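Integron gene cassette protein HFX_CASS3 (Uncultured bacterium, PDB 3FYN) is of unknown function but belongs to the GNAT family and so probably transfers an acetyl group from acetyl-coenzyme A to a substrate not yet identified. Local coordinates at residues Arg39-Phe44 / Asp105-Arg109; Gly97-Val103 / Val134-Val139; Gln25-Ala29 / Ile73-Glu78; Leu122-Lys126 / Val151-Phe157. One frame throughout, in Å; residues are numbered along the deposited sequence.

Contact 1 of 4, residues Arg39-Phe44 / Asp105-Arg109. With MG (magnesium ion), chain B.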
loop_
_atom_site.group_PDB
_atom_site.type_symbol
_atom_site.label_atom_id
_atom_site.label_comp_id
_atom_site.label_asym_id
_atom_site.label_seq_id
_atom_site.Cartn_x
_atom_site.Cartn_y
_atom_site.Cartn_z
ATOM N N ARG A 39 4.417 6.695 -22.911
ATOM C CA ARG A 39 3.361 7.039 -23.858
ATOM C C ARG A 39 2.010 6.505 -23.399
ATOM O O ARG A 39 1.002 7.211 -23.451
ATOM C CB ARG A 39 3.662 6.523 -25.266
ATOM C CG ARG A 39 2.518 6.805 -26.228
ATOM C CD ARG A 39 2.861 6.465 -27.667
ATOM N NE ARG A 39 2.969 5.026 -27.886
ATOM C CZ ARG A 39 4.113 4.353 -27.834
ATOM N NH1 ARG A 39 5.242 4.994 -27.561
ATOM N NH2 ARG A 39 4.126 3.044 -28.047
ATOM N N LEU A 40 1.990 5.254 -22.956
ATOM C CA LEU A 40 0.744 4.644 -22.516
ATOM C C LEU A 40 0.182 5.372 -21.294
ATOM O O LEU A 40 -1.014 5.659 -21.230
ATOM C CB LEU A 40 0.925 3.147 -22.236
ATOM C CG LEU A 40 1.118 2.285 -23.488
ATOM C CD1 LEU A 40 1.562 0.892 -23.085
ATOM C CD2 LEU A 40 -0.163 2.228 -24.320
HETATM N N MSE A 41 1.042 5.675 -20.324
HETATM C CA MSE A 41 0.590 6.409 -19.146
HETATM C C MSE A 41 0.088 7.798 -19.544
HETATM O O MSE A 41 -0.870 8.311 -18.970
HETATM C CB MSE A 41 1.703 6.524 -18.109
HETATM C CG MSE A 41 1.216 7.063 -16.768
HETATM SE SE MSE A 41 2.643 7.133 -15.466
HETATM C CE MSE A 41 1.670 7.850 -13.936
ATOM N N SER A 42 0.732 8.404 -20.535
ATOM C CA SER A 42 0.307 9.716 -21.016
ATOM C C SER A 42 -1.075 9.637 -21.655
ATOM O O SER A 42 -1.902 10.536 -21.488
ATOM C CB SER A 42 1.317 10.287 -22.012
ATOM O OG SER A 42 2.574 10.502 -21.397
ATOM N N GLU A 43 -1.326 8.555 -22.387
ATOM C CA GLU A 43 -2.636 8.353 -23.001
ATOM C C GLU A 43 -3.696 8.151 -21.926
ATOM O O GLU A 43 -4.785 8.722 -21.987
ATOM C CB GLU A 43 -2.606 7.154 -23.949
ATOM C CG GLU A 43 -1.737 7.373 -25.175
ATOM C CD GLU A 43 -1.667 6.154 -26.065
ATOM O OE1 GLU A 43 -2.456 5.211 -25.846
ATOM O OE2 GLU A 43 -0.829 6.145 -26.988
ATOM N N PHE A 44 -3.355 7.322 -20.943
ATOM C CA PHE A 44 -4.206 7.027 -19.797
ATOM C C PHE A 44 -4.598 8.335 -19.103
ATOM O O PHE A 44 -5.772 8.583 -18.818
ATOM C CB PHE A 44 -3.412 6.104 -18.859
ATOM C CG PHE A 44 -4.164 5.633 -17.644
ATOM C CD1 PHE A 44 -5.548 5.569 -17.626
ATOM C CD2 PHE A 44 -3.465 5.200 -16.529
ATOM C CE1 PHE A 44 -6.222 5.116 -16.502
ATOM C CE2 PHE A 44 -4.130 4.742 -15.405
ATOM C CZ PHE A 44 -5.511 4.697 -15.392
ATOM N N ASP A 105 -1.696 0.797 -11.115
ATOM C CA ASP A 105 -2.186 1.454 -12.320
ATOM C C ASP A 105 -2.492 0.372 -13.341
ATOM O O ASP A 105 -1.879 -0.693 -13.331
ATOM C CB ASP A 105 -1.171 2.454 -12.881
ATOM C CG ASP A 105 -1.522 3.895 -12.536
ATOM O OD1 ASP A 105 -2.704 4.151 -12.221
ATOM O OD2 ASP A 105 -0.632 4.769 -12.593
ATOM N N PHE A 106 -3.446 0.648 -14.217
ATOM C CA PHE A 106 -3.968 -0.369 -15.113
ATOM C C PHE A 106 -4.635 0.351 -16.267
ATOM O O PHE A 106 -5.603 1.087 -16.078
ATOM C CB PHE A 106 -4.965 -1.236 -14.335
ATOM C CG PHE A 106 -5.562 -2.371 -15.118
ATOM C CD1 PHE A 106 -4.925 -2.899 -16.229
ATOM C CD2 PHE A 106 -6.756 -2.946 -14.700
ATOM C CE1 PHE A 106 -5.481 -3.960 -16.920
ATOM C CE2 PHE A 106 -7.314 -4.003 -15.386
ATOM C CZ PHE A 106 -6.677 -4.511 -16.497
ATOM N N PHE A 107 -4.100 0.151 -17.465
ATOM C CA PHE A 107 -4.603 0.839 -18.647
ATOM C C PHE A 107 -4.591 -0.080 -19.853
ATOM O O PHE A 107 -3.584 -0.727 -20.146
ATOM C CB PHE A 107 -3.750 2.076 -18.939
ATOM C CG PHE A 107 -4.131 2.805 -20.209
ATOM C CD1 PHE A 107 -5.346 3.465 -20.310
ATOM C CD2 PHE A 107 -3.258 2.850 -21.292
ATOM C CE1 PHE A 107 -5.692 4.156 -21.469
ATOM C CE2 PHE A 107 -3.603 3.534 -22.454
ATOM C CZ PHE A 107 -4.818 4.186 -22.538
ATOM N N VAL A 108 -5.722 -0.131 -20.544
ATOM C CA VAL A 108 -5.804 -0.757 -21.854
ATOM C C VAL A 108 -6.327 0.301 -22.822
ATOM O O VAL A 108 -7.314 0.966 -22.522
ATOM C CB VAL A 108 -6.767 -1.959 -21.841
ATOM C CG1 VAL A 108 -6.951 -2.517 -23.252
ATOM C CG2 VAL A 108 -6.254 -3.037 -20.896
ATOM N N ARG A 109 -5.661 0.475 -23.962
ATOM C CA ARG A 109 -6.098 1.450 -24.955
ATOM C C ARG A 109 -7.560 1.211 -25.312
ATOM O O ARG A 109 -7.996 0.068 -25.400
ATOM C CB ARG A 109 -5.241 1.348 -26.220
ATOM C CG ARG A 109 -3.920 2.082 -26.131
ATOM C CD ARG A 109 -3.093 1.900 -27.392
ATOM N NE ARG A 109 -1.967 2.827 -27.423
ATOM C CZ ARG A 109 -0.830 2.613 -28.078
ATOM N NH1 ARG A 109 -0.653 1.488 -28.762
ATOM N NH2 ARG A 109 0.139 3.525 -28.040
HETATM MG MG MG B . -3.631 5.887 -11.177
HETATM O O HOH W 1 -1.496 6.863 -11.336
HETATM O O HOH W 2 -4.241 6.928 -13.225
HETATM O O HOH W 3 -4.594 7.510 -9.929
HETATM O O HOH W 4 -3.059 4.693 -9.327
HETATM O O HOH W 5 -5.735 4.741 -11.133
#
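Phe44 and Phe107 both carry CG anti to the backbone N (chi1 -177° and 176°), and the two side chains run antiparallel past one another. The rings, near parallel, are offset with little overlap, their centroids 5.2 Å apart; instead each ring receives the other's methylene. Phe44 CB sits 3.8 Å from the Phe107 centroid, and Phe107 CB lies 4.1 Å from that of Phe44, two reciprocal CH-pi contacts. At the edge of the Phe44 ring, CE2 comes to 3.5 Å from Asp105 OD1, the oxygen that binds the magnesium ion at 2.2 Å; five waters complete the metal's shell, and one of them also donates to Asp105 OD2. At the other end Arg109 grips Glu43 side-on: NE reaches OE1 at 2.9 Å, nearly straight, on its syn lone pair, and NH2 reaches OE2 at 3.0 Å, the two flat groups nearly coplanar. Leu40 CD2 lies over one face of this guanidinium. The helix segment 39-44 runs at 87° to the strand segment 105-108, so helix 34-47 packs across the sheet, as the first helix does in GNAT proteins.

Contact 2 of 4, residues Gly97-Val103 / Val134-Val139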
loop_
_atom_site.group_PDB
_atom_site.type_symbol
_atom_site.label_atom_id
_atom_site.label_comp_id
_atom_site.label_asym_id
_atom_site.label_seq_id
_atom_site.Cartn_x
_atom_site.Cartn_y
_atom_site.Cartn_z
ATOM N N GLY A 97 0.459 -10.286 7.993
ATOM C CA GLY A 97 1.784 -10.684 8.426
ATOM C C GLY A 97 2.705 -10.967 7.257
ATOM O O GLY A 97 3.520 -11.885 7.291
ATOM N N GLY A 98 2.574 -10.177 6.202
ATOM C CA GLY A 98 3.422 -10.339 5.040
ATOM C C GLY A 98 3.117 -9.273 4.011
ATOM O O GLY A 98 2.418 -8.296 4.297
ATOM N N LEU A 99 3.637 -9.455 2.805
ATOM C CA LEU A 99 3.405 -8.488 1.745
ATOM C C LEU A 99 1.971 -8.529 1.239
ATOM O O LEU A 99 1.358 -9.590 1.137
ATOM C CB LEU A 99 4.353 -8.737 0.574
ATOM C CG LEU A 99 5.835 -8.425 0.791
ATOM C CD1 LEU A 99 6.602 -8.726 -0.480
ATOM C CD2 LEU A 99 6.033 -6.974 1.218
ATOM N N ARG A 100 1.436 -7.361 0.928
ATOM C CA ARG A 100 0.227 -7.285 0.135
ATOM C C ARG A 100 0.566 -6.503 -1.114
ATOM O O ARG A 100 1.551 -5.767 -1.150
ATOM C CB ARG A 100 -0.908 -6.620 0.899
ATOM C CG ARG A 100 -0.673 -5.160 1.191
ATOM C CD ARG A 100 -1.812 -4.602 2.018
ATOM N NE ARG A 100 -1.624 -3.187 2.301
ATOM C CZ ARG A 100 -2.525 -2.430 2.917
ATOM N NH1 ARG A 100 -3.672 -2.960 3.323
ATOM N NH2 ARG A 100 -2.277 -1.147 3.130
ATOM N N GLY A 101 -0.245 -6.672 -2.145
ATOM C CA GLY A 101 0.007 -5.997 -3.400
ATOM C C GLY A 101 -1.140 -5.098 -3.786
ATOM O O GLY A 101 -2.271 -5.284 -3.332
ATOM N N PHE A 102 -0.833 -4.107 -4.617
ATOM C CA PHE A 102 -1.840 -3.242 -5.205
ATOM C C PHE A 102 -1.731 -3.277 -6.717
ATOM O O PHE A 102 -0.620 -3.235 -7.271
ATOM C CB PHE A 102 -1.614 -1.798 -4.756
ATOM C CG PHE A 102 -1.758 -1.594 -3.280
ATOM C CD1 PHE A 102 -2.926 -1.078 -2.754
ATOM C CD2 PHE A 102 -0.729 -1.938 -2.417
ATOM C CE1 PHE A 102 -3.063 -0.891 -1.386
ATOM C CE2 PHE A 102 -0.858 -1.753 -1.052
ATOM C CZ PHE A 102 -2.027 -1.233 -0.537
ATOM N N VAL A 103 -2.879 -3.350 -7.383
ATOM C CA VAL A 103 -2.935 -3.032 -8.803
ATOM C C VAL A 103 -2.920 -1.508 -8.852
ATOM O O VAL A 103 -3.955 -0.851 -8.740
ATOM C CB VAL A 103 -4.189 -3.609 -9.492
ATOM C CG1 VAL A 103 -4.173 -3.279 -10.979
ATOM C CG2 VAL A 103 -4.253 -5.120 -9.281
ATOM N N VAL A 134 2.832 -13.173 -1.892
ATOM C CA VAL A 134 2.011 -12.016 -1.547
ATOM C C VAL A 134 0.663 -12.493 -1.005
ATOM O O VAL A 134 0.049 -13.404 -1.565
ATOM C CB VAL A 134 1.840 -11.083 -2.771
ATOM C CG1 VAL A 134 0.865 -9.946 -2.478
ATOM C CG2 VAL A 134 3.196 -10.533 -3.193
ATOM N N ARG A 135 0.212 -11.885 0.090
ATOM C CA ARG A 135 -0.891 -12.441 0.873
ATOM C C ARG A 135 -2.269 -11.903 0.502
ATOM O O ARG A 135 -3.289 -12.478 0.884
ATOM C CB ARG A 135 -0.645 -12.208 2.365
ATOM C CG ARG A 135 0.753 -12.577 2.846
ATOM C CD ARG A 135 0.982 -14.080 2.826
ATOM N NE ARG A 135 1.585 -14.545 4.075
ATOM C CZ ARG A 135 2.854 -14.343 4.426
ATOM N NH1 ARG A 135 3.669 -13.673 3.624
ATOM N NH2 ARG A 135 3.305 -14.807 5.586
ATOM N N ALA A 136 -2.299 -10.793 -0.225
ATOM C CA ALA A 136 -3.555 -10.170 -0.622
ATOM C C ALA A 136 -3.279 -9.202 -1.761
ATOM O O ALA A 136 -2.155 -8.729 -1.921
ATOM C CB ALA A 136 -4.200 -9.439 0.564
ATOM N N LEU A 137 -4.300 -8.932 -2.565
ATOM C CA LEU A 137 -4.159 -8.045 -3.714
ATOM C C LEU A 137 -5.341 -7.089 -3.725
ATOM O O LEU A 137 -6.495 -7.521 -3.726
ATOM C CB LEU A 137 -4.108 -8.861 -5.014
ATOM C CG LEU A 137 -3.883 -8.083 -6.316
ATOM C CD1 LEU A 137 -2.599 -7.277 -6.242
ATOM C CD2 LEU A 137 -3.867 -9.026 -7.515
ATOM N N LEU A 138 -5.042 -5.792 -3.715
ATOM C CA LEU A 138 -6.058 -4.749 -3.612
ATOM C C LEU A 138 -6.036 -3.846 -4.841
ATOM O O LEU A 138 -5.052 -3.810 -5.578
ATOM C CB LEU A 138 -5.809 -3.881 -2.371
ATOM C CG LEU A 138 -5.586 -4.553 -1.011
ATOM C CD1 LEU A 138 -5.421 -3.499 0.086
ATOM C CD2 LEU A 138 -6.726 -5.481 -0.686
ATOM N N VAL A 139 -7.120 -3.111 -5.055
ATOM C CA VAL A 139 -7.149 -2.097 -6.104
ATOM C C VAL A 139 -8.065 -0.952 -5.702
ATOM O O VAL A 139 -9.142 -1.177 -5.152
ATOM C CB VAL A 139 -7.596 -2.676 -7.472
ATOM C CG1 VAL A 139 -9.007 -3.231 -7.394
ATOM C CG2 VAL A 139 -7.496 -1.617 -8.563
#
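Gly101 O accepts the amide of Leu138 at 2.8 Å and is also approached by Leu137 CA, a CA-H...O contact of 3.4 Å. Gly101 N goes to Ala136 O, tying both its backbone polar atoms to the neighbouring strand. Arg135 N to Leu99 O (2.8 Å, 172° at the hydrogen) and Val103 N to Leu138 O extend the parallel pairing at either end. These strands of the beta-alpha-beta unit are linked by helix 117-131; in GNAT relatives the cofactor binds where they splay apart, probably also here. On one face Phe102 and Leu138 run alongside each other, Phe102 CE1 3.8 Å from Leu138 CD1; Arg100 NH1 is 3.7 Å from that same Leu138 CD1, while its charge pairs with Glu140 of the second subunit. On the other face Leu137 CD1 rests against the Gly101 peptide, 3.5 Å from its O. Arg135 bends at chi2 (-70°) and chi3, laying one guanidinium face over the Gly97-Gly98 backbone, with NH1 3.6 Å from Gly98 CA. Putting an alanine at Arg135 would probably uncover the G1 beta bulge that Gly97 and Gly98 form opposite Ser93 and let it move more freely. Strand 136-140 also pairs antiparallel with a strand of the second subunit.

Contact 3 of 4, residues Gln25-Ala29 / Ile73-Glu78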
loop_
_atom_site.group_PDB
_atom_site.type_symbol
_atom_site.label_atom_id
_atom_site.label_comp_id
_atom_site.label_asym_id
_atom_site.label_seq_id
_atom_site.Cartn_x
_atom_site.Cartn_y
_atom_site.Cartn_z
ATOM N N GLN A 25 -0.094 -12.949 -23.969
ATOM C CA GLN A 25 -0.059 -11.559 -24.416
ATOM C C GLN A 25 0.382 -10.589 -23.325
ATOM O O GLN A 25 0.617 -9.413 -23.596
ATOM C CB GLN A 25 -1.430 -11.133 -24.952
ATOM C CG GLN A 25 -1.956 -12.007 -26.077
ATOM C CD GLN A 25 -0.960 -12.170 -27.201
ATOM O OE1 GLN A 25 -0.369 -11.197 -27.672
ATOM N NE2 GLN A 25 -0.772 -13.405 -27.645
ATOM N N VAL A 26 0.491 -11.071 -22.093
ATOM C CA VAL A 26 0.915 -10.207 -20.997
ATOM C C VAL A 26 2.351 -10.555 -20.621
ATOM O O VAL A 26 2.623 -11.665 -20.163
ATOM C CB VAL A 26 -0.008 -10.356 -19.777
ATOM C CG1 VAL A 26 0.354 -9.325 -18.706
ATOM C CG2 VAL A 26 -1.477 -10.204 -20.200
ATOM N N ARG A 27 3.266 -9.609 -20.822
ATOM C CA ARG A 27 4.692 -9.881 -20.682
ATOM C C ARG A 27 5.354 -8.941 -19.688
ATOM O O ARG A 27 4.910 -7.811 -19.487
ATOM C CB ARG A 27 5.401 -9.773 -22.036
ATOM C CG ARG A 27 5.475 -8.364 -22.613
ATOM C CD ARG A 27 6.501 -8.316 -23.741
ATOM N NE ARG A 27 6.617 -7.008 -24.389
ATOM C CZ ARG A 27 7.388 -6.013 -23.954
ATOM N NH1 ARG A 27 8.106 -6.151 -22.844
ATOM N NH2 ARG A 27 7.434 -4.874 -24.628
ATOM N N THR A 28 6.437 -9.404 -19.079
ATOM C CA THR A 28 7.162 -8.566 -18.138
ATOM C C THR A 28 7.788 -7.382 -18.871
ATOM O O THR A 28 8.234 -7.502 -20.014
ATOM C CB THR A 28 8.245 -9.358 -17.390
ATOM O OG1 THR A 28 9.173 -9.910 -18.329
ATOM C CG2 THR A 28 7.615 -10.482 -16.594
ATOM N N ALA A 29 7.798 -6.229 -18.211
ATOM C CA ALA A 29 8.381 -5.023 -18.785
ATOM C C ALA A 29 9.826 -4.862 -18.329
ATOM O O ALA A 29 10.183 -5.257 -17.223
ATOM C CB ALA A 29 7.559 -3.800 -18.393
ATOM N N ILE A 73 6.043 -4.509 -13.361
ATOM C CA ILE A 73 5.243 -3.953 -14.442
ATOM C C ILE A 73 5.144 -4.980 -15.565
ATOM O O ILE A 73 6.127 -5.645 -15.892
ATOM C CB ILE A 73 5.881 -2.665 -14.993
ATOM C CG1 ILE A 73 6.152 -1.671 -13.856
ATOM C CG2 ILE A 73 4.995 -2.038 -16.067
ATOM C CD1 ILE A 73 6.972 -0.462 -14.280
ATOM N N TRP A 74 3.951 -5.116 -16.136
ATOM C CA TRP A 74 3.741 -5.947 -17.320
ATOM C C TRP A 74 3.172 -5.093 -18.444
ATOM O O TRP A 74 2.419 -4.148 -18.192
ATOM C CB TRP A 74 2.749 -7.068 -17.029
ATOM C CG TRP A 74 3.240 -8.163 -16.151
ATOM C CD1 TRP A 74 3.745 -9.372 -16.553
ATOM C CD2 TRP A 74 3.226 -8.192 -14.722
ATOM N NE1 TRP A 74 4.056 -10.143 -15.462
ATOM C CE2 TRP A 74 3.756 -9.440 -14.324
ATOM C CE3 TRP A 74 2.826 -7.281 -13.734
ATOM C CZ2 TRP A 74 3.890 -9.803 -12.986
ATOM C CZ3 TRP A 74 2.959 -7.647 -12.403
ATOM C CH2 TRP A 74 3.488 -8.898 -12.043
ATOM N N LEU A 75 3.525 -5.440 -19.680
ATOM C CA LEU A 75 2.947 -4.814 -20.857
ATOM C C LEU A 75 1.965 -5.785 -21.482
ATOM O O LEU A 75 2.133 -7.003 -21.385
ATOM C CB LEU A 75 4.030 -4.450 -21.873
ATOM C CG LEU A 75 4.749 -3.132 -21.563
ATOM C CD1 LEU A 75 6.135 -3.086 -22.185
ATOM C CD2 LEU A 75 3.912 -1.951 -22.021
ATOM N N ILE A 76 0.936 -5.234 -22.111
ATOM C CA ILE A 76 -0.102 -6.027 -22.741
ATOM C C ILE A 76 0.077 -5.880 -24.237
ATOM O O ILE A 76 0.003 -4.774 -24.770
ATOM C CB ILE A 76 -1.492 -5.543 -22.305
ATOM C CG1 ILE A 76 -1.623 -5.655 -20.781
ATOM C CG2 ILE A 76 -2.588 -6.343 -23.004
ATOM C CD1 ILE A 76 -2.878 -5.024 -20.219
ATOM N N ALA A 77 0.342 -6.999 -24.901
ATOM C CA ALA A 77 0.724 -6.987 -26.308
ATOM C C ALA A 77 -0.401 -7.416 -27.237
ATOM O O ALA A 77 -1.199 -8.289 -26.910
ATOM C CB ALA A 77 1.941 -7.875 -26.526
ATOM N N GLU A 78 -0.448 -6.785 -28.400
ATOM C CA GLU A 78 -1.345 -7.193 -29.470
ATOM C C GLU A 78 -0.591 -6.955 -30.768
ATOM O O GLU A 78 -0.240 -5.821 -31.080
ATOM C CB GLU A 78 -2.623 -6.358 -29.428
ATOM C CG GLU A 78 -3.687 -6.768 -30.420
ATOM C CD GLU A 78 -4.918 -5.883 -30.340
ATOM O OE1 GLU A 78 -4.775 -4.647 -30.455
ATOM O OE2 GLU A 78 -6.030 -6.424 -30.164
#
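One face of the Arg27 guanidinium is turned to Leu75, whose CD1 comes within 3.3 Å of NH2 and whose CB lies over the centre of the group. The arginine chain runs alongside the leucine. CG of Arg27 stands between the backbone N and the carbonyl carbon (chi1 68°), and from there the chain extends straight to NE, which carries the guanidinium along Leu75. Asp33 takes the charge in a salt bridge to NH1, a nitrogen that also makes a weak bond back to Thr28 O. Trp74 meets strand 26-28 with its CB, 3.7 Å from Val26 CG1, and with its indole, whose NE1 is 3.8 Å from Thr28 CG2; Arg27 O lies near CD1. Strands 26-28 and 71-78 pair antiparallel here, placing 26-28 as the outermost strand at one side of the chain's mixed sheet, beside 71-78, which pairs antiparallel with 81-93 on its other side. Arg27 and Leu75 form the hydrogen-bonded pair, with Arg27 N to Leu75 O at 2.9 Å and Leu75 N to Arg27 O at 2.8 Å. Beyond them Ala77 N bonds to Gln25 O and Ala29 N to Ile73 O. Ala29 CB also packs on Ile73 CG2 at 3.9 Å. Leu37 and Leu40 of helix 34-47 meet Leu75 on the Arg27 side, while Val26 and Trp74 face helix 117-131 through Thr124.

Contact 4 of 4, residues Leu122-Lys126 / Val151-Phe157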
loop_
_atom_site.group_PDB
_atom_site.type_symbol
_atom_site.label_atom_id
_atom_site.label_comp_id
_atom_site.label_asym_id
_atom_site.label_seq_id
_atom_site.Cartn_x
_atom_site.Cartn_y
_atom_site.Cartn_z
ATOM N N LEU A 122 -4.927 -9.076 -15.241
ATOM C CA LEU A 122 -5.191 -9.265 -13.818
ATOM C C LEU A 122 -4.823 -10.670 -13.340
ATOM O O LEU A 122 -4.315 -10.839 -12.237
ATOM C CB LEU A 122 -6.648 -8.934 -13.479
ATOM C CG LEU A 122 -7.029 -7.453 -13.580
ATOM C CD1 LEU A 122 -8.540 -7.290 -13.534
ATOM C CD2 LEU A 122 -6.363 -6.618 -12.483
ATOM N N GLN A 123 -5.080 -11.674 -14.172
ATOM C CA GLN A 123 -4.710 -13.041 -13.825
ATOM C C GLN A 123 -3.200 -13.186 -13.723
ATOM O O GLN A 123 -2.687 -13.884 -12.850
ATOM C CB GLN A 123 -5.279 -14.029 -14.842
ATOM C CG GLN A 123 -6.768 -14.247 -14.685
ATOM C CD GLN A 123 -7.134 -14.687 -13.280
ATOM O OE1 GLN A 123 -6.685 -15.731 -12.807
ATOM N NE2 GLN A 123 -7.950 -13.889 -12.603
ATOM N N THR A 124 -2.486 -12.510 -14.615
ATOM C CA THR A 124 -1.031 -12.528 -14.598
ATOM C C THR A 124 -0.485 -11.897 -13.318
ATOM O O THR A 124 0.424 -12.435 -12.690
ATOM C CB THR A 124 -0.459 -11.808 -15.829
ATOM O OG1 THR A 124 -0.835 -12.535 -17.000
ATOM C CG2 THR A 124 1.052 -11.746 -15.757
ATOM N N VAL A 125 -1.043 -10.759 -12.927
ATOM C CA VAL A 125 -0.613 -10.114 -11.695
ATOM C C VAL A 125 -0.924 -11.001 -10.487
ATOM O O VAL A 125 -0.096 -11.150 -9.585
ATOM C CB VAL A 125 -1.253 -8.721 -11.526
ATOM C CG1 VAL A 125 -0.934 -8.147 -10.151
ATOM C CG2 VAL A 125 -0.756 -7.780 -12.625
ATOM N N LYS A 126 -2.111 -11.601 -10.468
ATOM C CA LYS A 126 -2.488 -12.467 -9.352
ATOM C C LYS A 126 -1.538 -13.663 -9.265
ATOM O O LYS A 126 -1.092 -14.032 -8.181
ATOM C CB LYS A 126 -3.948 -12.915 -9.469
ATOM C CG LYS A 126 -4.445 -13.726 -8.291
ATOM C CD LYS A 126 -5.968 -13.733 -8.221
ATOM C CE LYS A 126 -6.583 -14.306 -9.478
ATOM N NZ LYS A 126 -8.072 -14.327 -9.397
ATOM N N VAL A 151 -14.530 -5.666 -14.784
ATOM C CA VAL A 151 -13.348 -6.474 -15.041
ATOM C C VAL A 151 -12.745 -6.922 -13.712
ATOM O O VAL A 151 -12.311 -8.063 -13.566
ATOM C CB VAL A 151 -12.288 -5.692 -15.851
ATOM C CG1 VAL A 151 -11.075 -6.566 -16.122
ATOM C CG2 VAL A 151 -12.885 -5.176 -17.157
ATOM N N TYR A 152 -12.736 -6.017 -12.739
ATOM C CA TYR A 152 -12.198 -6.326 -11.416
ATOM C C TYR A 152 -13.017 -7.398 -10.704
ATOM O O TYR A 152 -12.463 -8.316 -10.099
ATOM C CB TYR A 152 -12.132 -5.069 -10.553
ATOM C CG TYR A 152 -11.069 -4.077 -10.972
ATOM C CD1 TYR A 152 -11.377 -2.735 -11.141
ATOM C CD2 TYR A 152 -9.759 -4.483 -11.195
ATOM C CE1 TYR A 152 -10.410 -1.821 -11.517
ATOM C CE2 TYR A 152 -8.784 -3.577 -11.574
ATOM C CZ TYR A 152 -9.118 -2.247 -11.734
ATOM O OH TYR A 152 -8.159 -1.335 -12.105
ATOM N N SER A 153 -14.339 -7.280 -10.771
ATOM C CA SER A 153 -15.204 -8.241 -10.102
ATOM C C SER A 153 -14.951 -9.657 -10.608
ATOM O O SER A 153 -14.847 -10.597 -9.821
ATOM C CB SER A 153 -16.675 -7.870 -10.286
ATOM O OG SER A 153 -17.510 -8.813 -9.635
ATOM N N ARG A 154 -14.844 -9.804 -11.924
ATOM C CA ARG A 154 -14.634 -11.115 -12.526
ATOM C C ARG A 154 -13.240 -11.668 -12.239
ATOM O O ARG A 154 -12.998 -12.868 -12.387
ATOM C CB ARG A 154 -14.902 -11.068 -14.035
ATOM C CG ARG A 154 -16.383 -11.085 -14.390
ATOM C CD ARG A 154 -16.618 -11.106 -15.898
ATOM N NE ARG A 154 -16.768 -9.766 -16.459
ATOM C CZ ARG A 154 -15.824 -9.126 -17.139
ATOM N NH1 ARG A 154 -14.647 -9.703 -17.351
ATOM N NH2 ARG A 154 -16.055 -7.907 -17.612
ATOM N N ALA A 155 -12.330 -10.790 -11.824
ATOM C CA ALA A 155 -10.973 -11.191 -11.470
ATOM C C ALA A 155 -10.881 -11.556 -9.989
ATOM O O ALA A 155 -9.801 -11.871 -9.481
ATOM C CB ALA A 155 -9.986 -10.081 -11.807
ATOM N N GLY A 156 -12.017 -11.502 -9.302
ATOM C CA GLY A 156 -12.082 -11.905 -7.908
ATOM C C GLY A 156 -11.964 -10.769 -6.911
ATOM O O GLY A 156 -11.886 -11.005 -5.702
ATOM N N PHE A 157 -11.939 -9.535 -7.406
ATOM C CA PHE A 157 -11.922 -8.374 -6.527
ATOM C C PHE A 157 -13.337 -8.029 -6.097
ATOM O O PHE A 157 -14.206 -7.783 -6.931
ATOM C CB PHE A 157 -11.304 -7.161 -7.221
ATOM C CG PHE A 157 -9.855 -7.326 -7.563
ATOM C CD1 PHE A 157 -9.477 -7.804 -8.807
ATOM C CD2 PHE A 157 -8.869 -6.995 -6.648
ATOM C CE1 PHE A 157 -8.145 -7.950 -9.133
ATOM C CE2 PHE A 157 -7.531 -7.138 -6.970
ATOM C CZ PHE A 157 -7.169 -7.615 -8.215
#
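Leu122 reaches into the turn of 151-157 with both methyls. CD1 touches Ala155 CB at 3.6 Å and Val151 CG1 at 3.7 Å; CD2 approaches Tyr152 CE2 and Phe157 CE1, each at 4.0 Å, so the leucine lies among four side chains. One turn along its helix, Lys126 bends at chi3 (59°) and brings NZ to Ala155 O at 3.0 Å, from above the carbonyl plane, 43° out of it. What presents that carbonyl is a Schellman motif ending the short helix: Gly156 takes a positive phi (96°), Phe157 N bonds to Tyr152 O and Gly156 N to Ser153 O. Helix 117-131 is thereby joined to the segment that follows strand 136-140 in this GNAT fold. Ala155 O has a second donor, Gln167 NE2 of the second subunit. With a methionine in place of Lys126, the carbonyl would probably be left without its donor from helix 117-131. Farther in, Val103 and Phe106 back Leu122, and Leu137 and Val139 back Phe157.

Overall arrangement
Along the chain contact 3 opens first, at strand 26-28, and helix 34-47 of contact 1 follows directly. Contact 3 closes before contacts 2 and 4 open; contacts 1 and 2 interleave, as do 2 and 4. Contacts 1, 2 and 3 all reach one mixed sheet, ordered 26-28, 71-78, 81-93, 98-108, 136-140. Contacts 1 and 2 share strand 98-108, yet their centres lie about 22 Å apart. Contacts 1 and 3, centres about 13 Å apart, meet through Leu40 and Leu75. Contact 4 touches all three others, so helix 117-131 and residues 151-157 pack against the sheet. Contacts 1, 2 and 4 also touch the second subunit, so three of the four lie at or near the interface of the two-chain assembly.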